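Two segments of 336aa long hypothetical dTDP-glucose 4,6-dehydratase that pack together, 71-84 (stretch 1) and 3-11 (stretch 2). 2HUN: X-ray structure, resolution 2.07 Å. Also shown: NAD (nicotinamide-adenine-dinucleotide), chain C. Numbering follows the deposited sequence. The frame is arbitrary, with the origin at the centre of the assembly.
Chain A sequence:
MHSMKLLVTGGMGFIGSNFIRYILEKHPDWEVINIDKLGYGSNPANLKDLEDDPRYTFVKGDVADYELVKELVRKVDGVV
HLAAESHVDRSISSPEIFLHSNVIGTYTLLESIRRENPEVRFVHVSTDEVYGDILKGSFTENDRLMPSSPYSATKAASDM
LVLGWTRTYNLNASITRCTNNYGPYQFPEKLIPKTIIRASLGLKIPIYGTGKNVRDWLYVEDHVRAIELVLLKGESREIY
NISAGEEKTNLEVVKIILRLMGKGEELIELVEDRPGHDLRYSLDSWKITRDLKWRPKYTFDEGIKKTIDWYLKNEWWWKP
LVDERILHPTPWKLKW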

# COMPACT_ATOMS: atom_id res chain seq x y z
N GLU A 71 -7.99 14.51 19.58
CA GLU A 71 -7.75 15.18 20.85
C GLU A 71 -6.39 14.80 21.43
O GLU A 71 -5.70 15.63 22.02
CB GLU A 71 -8.86 14.81 21.84
CG GLU A 71 -10.26 14.97 21.27
CD GLU A 71 -10.73 16.42 21.24
OE1 GLU A 71 -9.90 17.33 21.03
OE2 GLU A 71 -11.95 16.63 21.43
N LEU A 72 -6.00 13.55 21.25
CA LEU A 72 -4.71 13.09 21.76
C LEU A 72 -3.56 13.63 20.91
O LEU A 72 -2.54 14.08 21.45
CB LEU A 72 -4.67 11.56 21.80
CG LEU A 72 -5.79 10.87 22.60
CD1 LEU A 72 -5.57 9.35 22.57
CD2 LEU A 72 -5.80 11.39 24.04
N VAL A 73 -3.71 13.57 19.59
CA VAL A 73 -2.67 14.06 18.70
C VAL A 73 -2.40 15.55 18.91
O VAL A 73 -1.25 15.99 18.84
CB VAL A 73 -3.05 13.80 17.21
CG1 VAL A 73 -2.19 14.66 16.29
CG2 VAL A 73 -2.84 12.33 16.88
N ARG A 74 -3.46 16.30 19.19
CA ARG A 74 -3.35 17.74 19.43
C ARG A 74 -2.38 18.11 20.55
O ARG A 74 -1.73 19.15 20.48
CB ARG A 74 -4.71 18.33 19.83
CG ARG A 74 -5.79 18.31 18.78
CD ARG A 74 -7.05 18.90 19.40
NE ARG A 74 -6.81 20.26 19.88
CZ ARG A 74 -7.39 20.80 20.95
NH1 ARG A 74 -8.26 20.10 21.67
NH2 ARG A 74 -7.10 22.04 21.30
N LYS A 75 -2.29 17.27 21.57
CA LYS A 75 -1.45 17.57 22.72
C LYS A 75 -0.08 16.91 22.85
O LYS A 75 0.56 17.07 23.88
CB LYS A 75 -2.25 17.31 24.00
CG LYS A 75 -2.50 15.84 24.28
CD LYS A 75 -3.40 15.61 25.48
CE LYS A 75 -4.86 15.74 25.12
NZ LYS A 75 -5.73 15.12 26.16
N VAL A 76 0.38 16.19 21.84
CA VAL A 76 1.69 15.55 21.97
C VAL A 76 2.75 16.12 21.04
O VAL A 76 2.44 16.86 20.11
CB VAL A 76 1.60 14.02 21.73
CG1 VAL A 76 0.72 13.37 22.80
CG2 VAL A 76 1.05 13.74 20.34
N ASP A 77 4.01 15.78 21.31
CA ASP A 77 5.14 16.24 20.50
C ASP A 77 5.54 15.16 19.50
O ASP A 77 6.16 15.45 18.48
CB ASP A 77 6.34 16.54 21.39
CG ASP A 77 6.03 17.58 22.44
OD1 ASP A 77 5.74 18.73 22.06
OD2 ASP A 77 6.07 17.24 23.63
N GLY A 78 5.21 13.92 19.83
CA GLY A 78 5.56 12.81 18.95
C GLY A 78 4.53 11.70 19.01
O GLY A 78 3.80 11.56 19.99
N VAL A 79 4.47 10.91 17.94
CA VAL A 79 3.53 9.81 17.84
C VAL A 79 4.25 8.56 17.34
O VAL A 79 4.83 8.57 16.26
CB VAL A 79 2.38 10.13 16.86
CG1 VAL A 79 1.46 8.93 16.72
CG2 VAL A 79 1.60 11.35 17.35
N VAL A 80 4.22 7.50 18.14
CA VAL A 80 4.84 6.23 17.76
C VAL A 80 3.68 5.26 17.56
O VAL A 80 3.04 4.84 18.52
CB VAL A 80 5.79 5.73 18.87
CG1 VAL A 80 6.36 4.37 18.50
CG2 VAL A 80 6.92 6.73 19.07
N HIS A 81 3.43 4.92 16.30
CA HIS A 81 2.30 4.08 15.83
C HIS A 81 2.59 2.55 15.82
O HIS A 81 3.05 1.99 14.84
CB HIS A 81 1.91 4.55 14.43
CG HIS A 81 0.59 3.93 14.05
ND1 HIS A 81 -0.45 3.81 14.90
CD2 HIS A 81 0.20 3.42 12.80
CE1 HIS A 81 -1.44 3.24 14.19
NE2 HIS A 81 -1.08 2.99 12.93
N LEU A 82 2.25 1.83 16.89
CA LEU A 82 2.45 0.38 16.92
C LEU A 82 1.14 -0.40 16.75
O LEU A 82 1.17 -1.58 16.42
CB LEU A 82 3.12 -0.02 18.22
CG LEU A 82 4.56 0.48 18.36
CD1 LEU A 82 4.77 1.11 19.73
CD2 LEU A 82 5.52 -0.66 18.12
N ALA A 83 0.01 0.27 16.97
CA ALA A 83 -1.29 -0.38 16.86
C ALA A 83 -1.57 -1.04 15.51
O ALA A 83 -1.47 -0.41 14.46
CB ALA A 83 -2.39 0.62 17.19
N ALA A 84 -1.95 -2.32 15.56
CA ALA A 84 -2.26 -3.07 14.36
C ALA A 84 -2.76 -4.47 14.70
O ALA A 84 -2.54 -4.95 15.81
CB ALA A 84 -1.01 -3.19 13.47
PA NAD C . 0.57 -7.15 19.53
O1A NAD C . -0.45 -7.96 18.83
O2A NAD C . 1.27 -7.72 20.71
O5B NAD C . -0.14 -5.80 20.00
C5B NAD C . -0.86 -4.93 19.12
C4B NAD C . -1.46 -3.86 20.05
O4B NAD C . -2.18 -2.88 19.29
C3B NAD C . -2.48 -4.50 21.04
O3B NAD C . -2.26 -4.01 22.37
C2B NAD C . -3.84 -4.12 20.42
O2B NAD C . -4.95 -4.05 21.31
C1B NAD C . -3.53 -2.79 19.74
N9A NAD C . -4.40 -2.48 18.59
C8A NAD C . -4.65 -3.23 17.50
N7A NAD C . -5.49 -2.58 16.70
C5A NAD C . -5.78 -1.41 17.25
C6A NAD C . -6.61 -0.30 16.90
N6A NAD C . -7.32 -0.26 15.78
N1A NAD C . -6.65 0.79 17.80
C2A NAD C . -5.91 0.76 18.99
N3A NAD C . -5.14 -0.28 19.33
C4A NAD C . -5.08 -1.34 18.47
O3 NAD C . 1.71 -6.96 18.44
PN NAD C . 3.15 -6.29 18.38
O1N NAD C . 4.01 -7.44 18.00
O2N NAD C . 3.51 -5.63 19.66
O5D NAD C . 3.10 -5.32 17.09
C5D NAD C . 3.38 -3.92 17.12
C4D NAD C . 3.67 -3.43 15.68
O4D NAD C . 4.94 -3.93 15.22
C3D NAD C . 2.60 -3.88 14.68
O3D NAD C . 2.29 -2.75 13.81
C2D NAD C . 3.28 -5.04 13.91
O2D NAD C . 2.77 -5.12 12.57
C1D NAD C . 4.75 -4.64 13.98
N1N NAD C . 5.71 -5.76 13.91
C2N NAD C . 5.83 -6.73 14.96
C3N NAD C . 6.78 -7.76 14.82
C7N NAD C . 6.97 -8.84 15.92
O7N NAD C . 7.93 -9.61 15.83
N7N NAD C . 6.11 -8.91 16.93
C4N NAD C . 7.60 -7.83 13.67
C5N NAD C . 7.47 -6.86 12.65
C6N NAD C . 6.53 -5.82 12.76
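Stretch 2 (3-11) SMKLLVTGG

Stretch 2 runs as a strand from K5 to T9 beside strand 78-81, in the same direction: the axes differ by 17° (signed crossing -17°) and approach to 4.6 Å. CA-CA spacings of 4.7 Å for G78-L6 and V79-L7, and 4.9 Å for V80-V8, fix the parallel register.

The backbone donors and acceptors alternate accordingly. K5 O accepts from both D77 N (2.7 Å) and G78 N (3.1 Å); L7 N donates to G78 O (2.9 Å, 162°), L7 O accepts from V80 N (2.9 Å), and T9 N donates to V80 O (3.0 Å). L82 N to T9 O is longer, 3.2 Å, and more bent, 138°. Before the ladder begins, a side chain substitutes for a carbonyl: K5 N points at D77 OD2, 2.6 Å away and nearly linear at 169°. At its last pair, H81 with T9, T9 OG1 accepts from A83 N (3.0 Å, 168°) and lies 2.7 Å from H81 ND1, near the ring plane, in a hydrogen bond whose donor is undetermined. H81 NE2 is satisfied elsewhere in the structure.

L7 shares its face with V79, its CD1 3.9 Å from L72 CD1 and its CB 3.9 Å from V76 CG1. With phi/psi of 65/28, G10 leaves the strand; an ideal CB there would lie 2.6 Å from A83 N, a clash.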

# COMPACT_ATOMS: atom_id res chain seq x y z
N SER A 3 12.42 17.22 27.34
CA SER A 3 10.96 17.01 27.55
C SER A 3 10.23 16.81 26.23
O SER A 3 10.36 17.61 25.30
CB SER A 3 10.35 18.20 28.30
OG SER A 3 8.94 18.18 28.20
N MET A 4 9.45 15.74 26.17
CA MET A 4 8.68 15.41 24.97
C MET A 4 7.48 14.56 25.37
O MET A 4 7.62 13.61 26.13
CB MET A 4 9.58 14.65 24.00
CG MET A 4 8.93 14.21 22.70
SD MET A 4 10.16 13.51 21.54
CE MET A 4 9.41 13.94 19.96
N LYS A 5 6.29 14.92 24.88
CA LYS A 5 5.08 14.16 25.17
C LYS A 5 4.84 13.22 23.99
O LYS A 5 4.75 13.68 22.85
CB LYS A 5 3.85 15.07 25.31
CG LYS A 5 3.98 16.21 26.30
CD LYS A 5 2.65 16.94 26.43
CE LYS A 5 2.86 18.39 26.82
NZ LYS A 5 3.69 18.51 28.04
N LEU A 6 4.71 11.93 24.25
CA LEU A 6 4.49 10.97 23.18
C LEU A 6 3.15 10.26 23.26
O LEU A 6 2.67 9.94 24.34
CB LEU A 6 5.57 9.89 23.18
CG LEU A 6 7.05 10.27 23.04
CD1 LEU A 6 7.89 8.99 23.11
CD2 LEU A 6 7.28 11.00 21.73
N LEU A 7 2.57 10.02 22.09
CA LEU A 7 1.33 9.27 22.00
C LEU A 7 1.81 7.94 21.43
O LEU A 7 2.36 7.90 20.33
CB LEU A 7 0.36 9.90 21.00
CG LEU A 7 -0.87 9.01 20.75
CD1 LEU A 7 -1.72 8.95 22.02
CD2 LEU A 7 -1.68 9.56 19.58
N VAL A 8 1.65 6.86 22.19
CA VAL A 8 2.06 5.54 21.73
C VAL A 8 0.82 4.70 21.47
O VAL A 8 0.08 4.39 22.41
CB VAL A 8 2.94 4.81 22.78
CG1 VAL A 8 3.24 3.39 22.30
CG2 VAL A 8 4.24 5.58 23.03
N THR A 9 0.57 4.34 20.21
CA THR A 9 -0.60 3.52 19.89
C THR A 9 -0.21 2.05 20.03
O THR A 9 0.94 1.68 19.76
CB THR A 9 -1.14 3.77 18.45
OG1 THR A 9 -0.24 3.19 17.49
CG2 THR A 9 -1.29 5.27 18.17
N GLY A 10 -1.16 1.23 20.44
CA GLY A 10 -0.89 -0.18 20.63
C GLY A 10 0.12 -0.42 21.73
O GLY A 10 0.85 -1.41 21.73
N GLY A 11 0.16 0.50 22.69
CA GLY A 11 1.10 0.40 23.79
C GLY A 11 0.90 -0.75 24.76
O GLY A 11 1.82 -1.10 25.50